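Local coordinates for protein apical membrane antigen 1 (Neospora caninum, PDB 4APL) that probably takes part, as the ectodomain of a parasite surface antigen, in forming the moving junction through which the parasite invades host cells, at residues H68-R72 / S184-D188; C393-K397 / T408-T413. All blocks are in the same frame, centred on the assembly; numbering follows the deposited sequence.

Interaction 1 (H68-R72 / S184-D188); sequences HQPNR and STNDD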
ATOM      1  N   HIS A  68      17.294   1.523  12.039  1.00 30.01           N
ATOM      2  CA  HIS A  68      18.254   2.500  12.545  1.00 31.06           C
ATOM      3  C   HIS A  68      19.169   1.876  13.533  1.00 30.89           C
ATOM      4  O   HIS A  68      19.370   2.386  14.645  1.00 30.48           O
ATOM      5  CB  HIS A  68      17.554   3.718  13.119  1.00 31.31           C
ATOM      6  CG  HIS A  68      16.685   4.420  12.119  1.00 32.69           C
ATOM      7  ND1 HIS A  68      17.150   4.831  10.926  1.00 33.55           N
ATOM      8  CD2 HIS A  68      15.322   4.701  12.126  1.00 33.82           C
ATOM      9  CE1 HIS A  68      16.147   5.385  10.217  1.00 33.04           C
ATOM     10  NE2 HIS A  68      15.029   5.306  10.952  1.00 34.13           N
ATOM     11  N   GLN A  69      19.716   0.739  13.116  1.00 30.82           N
ATOM     12  CA  GLN A  69      20.880   0.139  13.746  1.00 32.28           C
ATOM     13  C   GLN A  69      22.083   1.070  13.614  1.00 32.95           C
ATOM     14  O   GLN A  69      22.084   1.975  12.776  1.00 35.55           O
ATOM     15  CB  GLN A  69      21.182  -1.210  13.095  1.00 31.75           C
ATOM     16  CG  GLN A  69      20.199  -2.315  13.456  1.00 30.91           C
ATOM     17  CD  GLN A  69      20.433  -3.581  12.654  1.00 31.76           C
ATOM     18  OE1 GLN A  69      20.762  -3.534  11.464  1.00 30.89           O
ATOM     19  NE2 GLN A  69      20.282  -4.724  13.310  1.00 33.54           N
ATOM     20  N   PRO A  70      23.104   0.873  14.459  1.00 31.77           N
ATOM     21  CA  PRO A  70      24.275   1.735  14.362  1.00 32.54           C
ATOM     22  C   PRO A  70      25.141   1.335  13.175  1.00 35.01           C
ATOM     23  O   PRO A  70      25.245   0.149  12.859  1.00 38.47           O
ATOM     24  CB  PRO A  70      25.019   1.487  15.679  1.00 31.27           C
ATOM     25  CG  PRO A  70      24.259   0.424  16.411  1.00 30.98           C
ATOM     26  CD  PRO A  70      23.263  -0.176  15.475  1.00 30.48           C
ATOM     27  N   ASN A  71      25.754   2.313  12.516  1.00 36.14           N
ATOM     28  CA  ASN A  71      26.543   2.033  11.316  1.00 35.79           C
ATOM     29  C   ASN A  71      27.916   1.437  11.603  1.00 36.18           C
ATOM     30  O   ASN A  71      28.930   2.127  11.482  1.00 37.99           O
ATOM     31  CB  ASN A  71      26.701   3.294  10.478  1.00 35.16           C
ATOM     32  CG  ASN A  71      25.378   3.927  10.141  1.00 34.77           C
ATOM     33  OD1 ASN A  71      24.375   3.683  10.809  1.00 35.57           O
ATOM     34  ND2 ASN A  71      25.369   4.754   9.108  1.00 34.95           N
ATOM     35  N   ARG A  72      27.942   0.152  11.950  1.00 34.71           N
ATOM     36  CA  ARG A  72      29.186  -0.561  12.263  1.00 34.81           C
ATOM     37  C   ARG A  72      28.878  -2.046  12.322  1.00 33.78           C
ATOM     38  O   ARG A  72      27.733  -2.425  12.563  1.00 36.81           O
ATOM     39  CB  ARG A  72      29.749  -0.104  13.621  1.00 34.54           C
ATOM     40  CG  ARG A  72      28.886  -0.503  14.809  1.00 33.85           C
ATOM     41  CD  ARG A  72      29.637  -0.399  16.119  1.00 33.16           C
ATOM     42  NE  ARG A  72      28.857   0.360  17.090  1.00 33.88           N
ATOM     43  CZ  ARG A  72      28.078  -0.191  18.014  1.00 34.96           C
ATOM     44  NH1 ARG A  72      27.996  -1.510  18.117  1.00 34.83           N
ATOM     45  NH2 ARG A  72      27.391   0.575  18.847  1.00 35.28           N
ATOM     46  N   SER A 184      16.815   2.933  20.401  1.00 41.02           N
ATOM     47  CA  SER A 184      17.961   3.694  19.922  1.00 42.93           C
ATOM     48  C   SER A 184      17.878   3.897  18.416  1.00 40.76           C
ATOM     49  O   SER A 184      17.556   2.977  17.662  1.00 39.61           O
ATOM     50  CB  SER A 184      19.271   2.975  20.270  1.00 44.14           C
ATOM     51  OG  SER A 184      19.645   2.050  19.255  1.00 45.28           O
ATOM     52  N   THR A 185      18.200   5.100  17.979  1.00 39.75           N
ATOM     53  CA  THR A 185      18.496   5.312  16.578  1.00 43.17           C
ATOM     54  C   THR A 185      19.962   5.736  16.398  1.00 45.52           C
ATOM     55  O   THR A 185      20.403   6.747  16.962  1.00 47.18           O
ATOM     56  CB  THR A 185      17.491   6.294  15.940  1.00 42.73           C
ATOM     57  OG1 THR A 185      18.149   7.094  14.955  1.00 40.59           O
ATOM     58  CG2 THR A 185      16.852   7.192  17.003  1.00 43.97           C
ATOM     59  N   ASN A 186      20.716   4.916  15.660  1.00 44.85           N
ATOM     60  CA  ASN A 186      22.184   4.973  15.623  1.00 44.47           C
ATOM     61  C   ASN A 186      22.903   4.883  16.964  1.00 46.19           C
ATOM     62  O   ASN A 186      23.901   5.574  17.195  1.00 44.10           O
ATOM     63  CB  ASN A 186      22.677   6.189  14.857  1.00 45.82           C
ATOM     64  CG  ASN A 186      23.336   5.808  13.557  1.00 51.23           C
ATOM     65  OD1 ASN A 186      24.539   5.528  13.511  1.00 48.11           O
ATOM     66  ND2 ASN A 186      22.534   5.720  12.502  1.00 55.21           N
ATOM     67  N   ASP A 187      22.412   4.005  17.832  1.00 45.90           N
ATOM     68  CA  ASP A 187      22.955   3.848  19.175  1.00 46.75           C
ATOM     69  C   ASP A 187      22.939   5.150  19.985  1.00 48.00           C
ATOM     70  O   ASP A 187      23.855   5.434  20.765  1.00 48.10           O
ATOM     71  CB  ASP A 187      24.354   3.239  19.130  1.00 47.14           C
ATOM     72  CG  ASP A 187      24.530   2.139  20.149  1.00 51.72           C
ATOM     73  OD1 ASP A 187      23.610   1.942  20.974  1.00 52.48           O
ATOM     74  OD2 ASP A 187      25.580   1.464  20.121  1.00 54.21           O
ATOM     75  N   ASP A 188      21.867   5.918  19.805  1.00 46.73           N
ATOM     76  CA  ASP A 188      21.593   7.099  20.605  1.00 46.44           C
ATOM     77  C   ASP A 188      20.132   7.029  21.033  1.00 48.90           C
ATOM     78  O   ASP A 188      19.242   7.267  20.210  1.00 48.95           O
ATOM     79  CB  ASP A 188      21.834   8.353  19.758  1.00 49.04           C
ATOM     80  CG  ASP A 188      21.406   9.642  20.457  1.00 49.62           C
ATOM     81  OD1 ASP A 188      20.999   9.612  21.642  1.00 49.39           O
ATOM     82  OD2 ASP A 188      21.476  10.700  19.798  1.00 51.17           O
TER
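His68 and Asn186 bring two irregular segments together through their backbones: the N-H of Asn186 reaches the carbonyl oxygen of His68 at 3.0 Å (N to O), approaching from above the carbonyl plane. The chains draw nearest at Pro70 and Asn186, whose CA atoms are 4.1 Å apart. On one side the chain folds through an inverse gamma turn centred on Asn71, closed by the 2.8 Å bond from Arg72 N to Pro70 O. On the other, Thr185 to Asp188 form a beta turn close to type I', its central residues Asn186 and Asp187 both in the left-handed region, though the bonds between its ends are long and one is weak.

Both loops belong to the AMA1 family region, assigned to the PAN clan. Segment 68-72 leaves strand 64-68, while 184-188 directly follows Cys183, which is disulfide-linked to Cys196; backbone bonds from both His68 and Ser184 to Cys196 tie the two loops to the same strand.

Among the side chains, Asn71 holds CG anti to its carbonyl carbon (chi1 -54°), which presents OD1 to Asn186. ND2 of Asn186 gives this OD1 a bent hydrogen bond (3.2 Å), coming from above the carbonyl plane, 43° out of it. The two side chains cross at about a right angle, their amide planes 49° apart. Pro70 sets CG of its ring 3.9 Å from CB of Asp187. An ion pair between Arg72 and Asp187 is suggested, but its modelled geometry is doubtful. His68 and Thr185 run side by side, CB to CB at 3.8 Å, while buried Gln69 starts away from the other loop, and its OE1 accepts a hydrogen bond from Asn77 N.

Interaction 2 (C393-K397 / T408-T413); sequences CKRQK and TSVDCT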
ATOM      1  N   CYS A 393     -18.505  27.997 -11.793  1.00 44.79           N
ATOM      2  CA  CYS A 393     -18.794  28.345 -13.190  1.00 43.65           C
ATOM      3  C   CYS A 393     -18.056  27.510 -14.232  1.00 40.43           C
ATOM      4  O   CYS A 393     -17.535  28.049 -15.214  1.00 39.12           O
ATOM      5  CB  CYS A 393     -18.597  29.841 -13.454  1.00 47.02           C
ATOM      6  SG  CYS A 393     -19.935  30.572 -14.433  1.00 52.26           S
ATOM      7  N   LYS A 394     -17.997  26.199 -13.989  1.00 38.14           N
ATOM      8  CA  LYS A 394     -17.682  25.208 -15.020  1.00 35.51           C
ATOM      9  C   LYS A 394     -18.782  24.137 -15.085  1.00 35.23           C
ATOM     10  O   LYS A 394     -19.686  24.089 -14.227  1.00 33.49           O
ATOM     11  CB  LYS A 394     -16.310  24.550 -14.782  1.00 33.88           C
ATOM     12  CG  LYS A 394     -15.200  25.477 -14.292  1.00 36.15           C
ATOM     13  CD  LYS A 394     -14.894  26.622 -15.253  1.00 36.92           C
ATOM     14  CE  LYS A 394     -13.591  26.396 -16.005  1.00 39.18           C
ATOM     15  NZ  LYS A 394     -13.548  27.138 -17.298  1.00 39.93           N
ATOM     16  N   ARG A 395     -18.719  23.304 -16.124  1.00 31.75           N
ATOM     17  CA  ARG A 395     -19.613  22.157 -16.252  1.00 29.23           C
ATOM     18  C   ARG A 395     -18.837  20.937 -16.720  1.00 29.20           C
ATOM     19  O   ARG A 395     -17.802  21.058 -17.382  1.00 29.64           O
ATOM     20  CB  ARG A 395     -20.787  22.458 -17.197  1.00 28.80           C
ATOM     21  CG  ARG A 395     -20.406  22.631 -18.663  1.00 29.03           C
ATOM     22  CD  ARG A 395     -21.485  23.352 -19.464  1.00 28.15           C
ATOM     23  NE  ARG A 395     -21.013  23.692 -20.804  1.00 27.75           N
ATOM     24  CZ  ARG A 395     -21.773  23.662 -21.892  1.00 28.83           C
ATOM     25  NH1 ARG A 395     -23.049  23.316 -21.799  1.00 29.82           N
ATOM     26  NH2 ARG A 395     -21.260  23.966 -23.078  1.00 28.15           N
ATOM     27  N   GLN A 396     -19.327  19.762 -16.340  1.00 28.27           N
ATOM     28  CA  GLN A 396     -18.732  18.502 -16.757  1.00 27.95           C
ATOM     29  C   GLN A 396     -18.832  18.318 -18.285  1.00 27.69           C
ATOM     30  O   GLN A 396     -19.845  18.665 -18.899  1.00 26.95           O
ATOM     31  CB  GLN A 396     -19.431  17.354 -16.020  1.00 28.05           C
ATOM     32  CG  GLN A 396     -18.928  15.966 -16.378  1.00 28.61           C
ATOM     33  CD  GLN A 396     -17.506  15.739 -15.921  1.00 28.77           C
ATOM     34  OE1 GLN A 396     -16.653  15.290 -16.690  1.00 29.18           O
ATOM     35  NE2 GLN A 396     -17.236  16.065 -14.664  1.00 29.17           N
ATOM     36  N   LYS A 397     -17.781  17.779 -18.895  1.00 27.25           N
ATOM     37  CA  LYS A 397     -17.863  17.328 -20.280  1.00 29.29           C
ATOM     38  C   LYS A 397     -17.299  15.920 -20.477  1.00 31.70           C
ATOM     39  O   LYS A 397     -16.084  15.705 -20.404  1.00 33.51           O
ATOM     40  CB  LYS A 397     -17.171  18.315 -21.224  1.00 28.25           C
ATOM     41  CG  LYS A 397     -17.133  17.857 -22.676  1.00 27.55           C
ATOM     42  CD  LYS A 397     -15.953  18.458 -23.414  1.00 26.42           C
ATOM     43  CE  LYS A 397     -16.116  18.342 -24.916  1.00 25.82           C
ATOM     44  NZ  LYS A 397     -15.313  19.395 -25.593  1.00 27.39           N
ATOM     45  N   THR A 408     -13.657  16.008 -18.500  1.00 29.05           N
ATOM     46  CA  THR A 408     -13.070  17.315 -18.178  1.00 27.78           C
ATOM     47  C   THR A 408     -14.116  18.270 -17.629  1.00 26.23           C
ATOM     48  O   THR A 408     -15.296  17.922 -17.550  1.00 24.85           O
ATOM     49  CB  THR A 408     -12.371  17.976 -19.393  1.00 27.82           C
ATOM     50  OG1 THR A 408     -13.250  17.984 -20.524  1.00 28.62           O
ATOM     51  CG2 THR A 408     -11.101  17.232 -19.750  1.00 27.49           C
ATOM     52  N   SER A 409     -13.652  19.445 -17.196  1.00 26.08           N
ATOM     53  CA  SER A 409     -14.499  20.615 -16.957  1.00 25.96           C
ATOM     54  C   SER A 409     -14.272  21.627 -18.067  1.00 28.63           C
ATOM     55  O   SER A 409     -13.143  21.800 -18.536  1.00 30.92           O
ATOM     56  CB  SER A 409     -14.146  21.267 -15.627  1.00 24.92           C
ATOM     57  OG  SER A 409     -14.760  20.592 -14.544  1.00 26.09           O
ATOM     58  N   VAL A 410     -15.343  22.287 -18.496  1.00 29.30           N
ATOM     59  CA  VAL A 410     -15.236  23.314 -19.533  1.00 29.08           C
ATOM     60  C   VAL A 410     -16.117  24.515 -19.188  1.00 30.91           C
ATOM     61  O   VAL A 410     -16.884  24.480 -18.225  1.00 29.19           O
ATOM     62  CB  VAL A 410     -15.593  22.777 -20.950  1.00 27.74           C
ATOM     63  CG1 VAL A 410     -14.597  21.722 -21.408  1.00 26.17           C
ATOM     64  CG2 VAL A 410     -17.011  22.235 -20.996  1.00 26.69           C
ATOM     65  N   ASP A 411     -16.001  25.574 -19.982  1.00 35.53           N
ATOM     66  CA  ASP A 411     -16.832  26.758 -19.808  1.00 40.00           C
ATOM     67  C   ASP A 411     -18.319  26.417 -19.921  1.00 40.20           C
ATOM     68  O   ASP A 411     -18.724  25.601 -20.763  1.00 40.81           O
ATOM     69  CB  ASP A 411     -16.466  27.829 -20.848  1.00 44.38           C
ATOM     70  CG  ASP A 411     -15.095  28.458 -20.601  1.00 47.33           C
ATOM     71  OD1 ASP A 411     -14.819  28.885 -19.456  1.00 44.46           O
ATOM     72  OD2 ASP A 411     -14.303  28.551 -21.568  1.00 49.01           O
ATOM     73  N   CYS A 412     -19.116  27.037 -19.056  1.00 37.51           N
ATOM     74  CA  CYS A 412     -20.562  27.101 -19.229  1.00 38.32           C
ATOM     75  C   CYS A 412     -20.938  28.019 -20.400  1.00 40.31           C
ATOM     76  O   CYS A 412     -20.129  28.845 -20.845  1.00 40.39           O
ATOM     77  CB  CYS A 412     -21.219  27.598 -17.934  1.00 39.20           C
ATOM     78  SG  CYS A 412     -20.887  26.534 -16.510  1.00 40.37           S
ATOM     79  N   THR A 413     -22.168  27.886 -20.891  1.00 41.54           N
ATOM     80  CA  THR A 413     -22.673  28.797 -21.926  1.00 43.40           C
ATOM     81  C   THR A 413     -22.903  30.199 -21.369  1.00 45.59           C
ATOM     82  O   THR A 413     -23.002  30.386 -20.152  1.00 47.00           O
ATOM     83  CB  THR A 413     -23.986  28.291 -22.561  1.00 41.49           C
ATOM     84  OG1 THR A 413     -24.926  27.971 -21.529  1.00 41.35           O
ATOM     85  CG2 THR A 413     -23.731  27.053 -23.409  1.00 41.97           C
TER
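Arg395 reaches Asp411 because its CG sits between the backbone N and the carbonyl carbon (chi1 68°) and the chain then extends to NE, which donates to the Asp411 carbonyl oxygen at 3.0 Å, the oxygen lying somewhat out of the guanidinium plane. Thr413 CG2 covers one guanidinium face, 4.0 Å from Arg395 NH2. Lys394 instead bends at chi2 and chi3 and lies alongside Asp411; its NZ forms a salt bridge with OD1 (3.1 Å), in which the hydrogen bond itself is weak.

The backbones form an antiparallel ladder. Arg395 and Val410 exchange two bonds in their carbonyl planes, each 3.0 Å from N to O. Beyond the non-hydrogen-bonded pair Gln396-Ser409, Lys397 and Thr408 form a second hydrogen-bonded pair, with donors tilted from the carbonyl planes and Lys397 N to Thr408 O at 2.8 Å. On the face shared by these four bonded residues, Lys397 CB packs against Val410 CG2 at 3.9 Å.

This is a beta hairpin in the disulfide-rich C-terminal part of the ectodomain, pinned by Cys393-Cys420 and Cys388-Cys412. Phe385 of neighbouring strand 384-385 touches Arg395, Lys397 and Val410; Ser409 bonds to Arg244 at strand 244-247, and Thr413 N-caps helix 414-417.

Overall arrangement
Interactions 1 and 2 lie on opposite sides of the chain's centre, with nearest atoms about 42 Å apart, and share no strand, helix or loop. They illustrate two ways of joining distant or nearby chain. Interaction 1, partly buried, brings together loops separated by 111 residues, and the contact rests on a few polar bonds and proline packing, without regular strand pairing between its segments. Interaction 2 joins the arms of one hairpin and is a surface contact overall, with Gln396 and Cys412 buried; regular backbone pairing dominates, and its buried area is nearly twice as large. Cystines border both: one precedes the second loop of interaction 1, whereas two start from residues within interaction 2 itself.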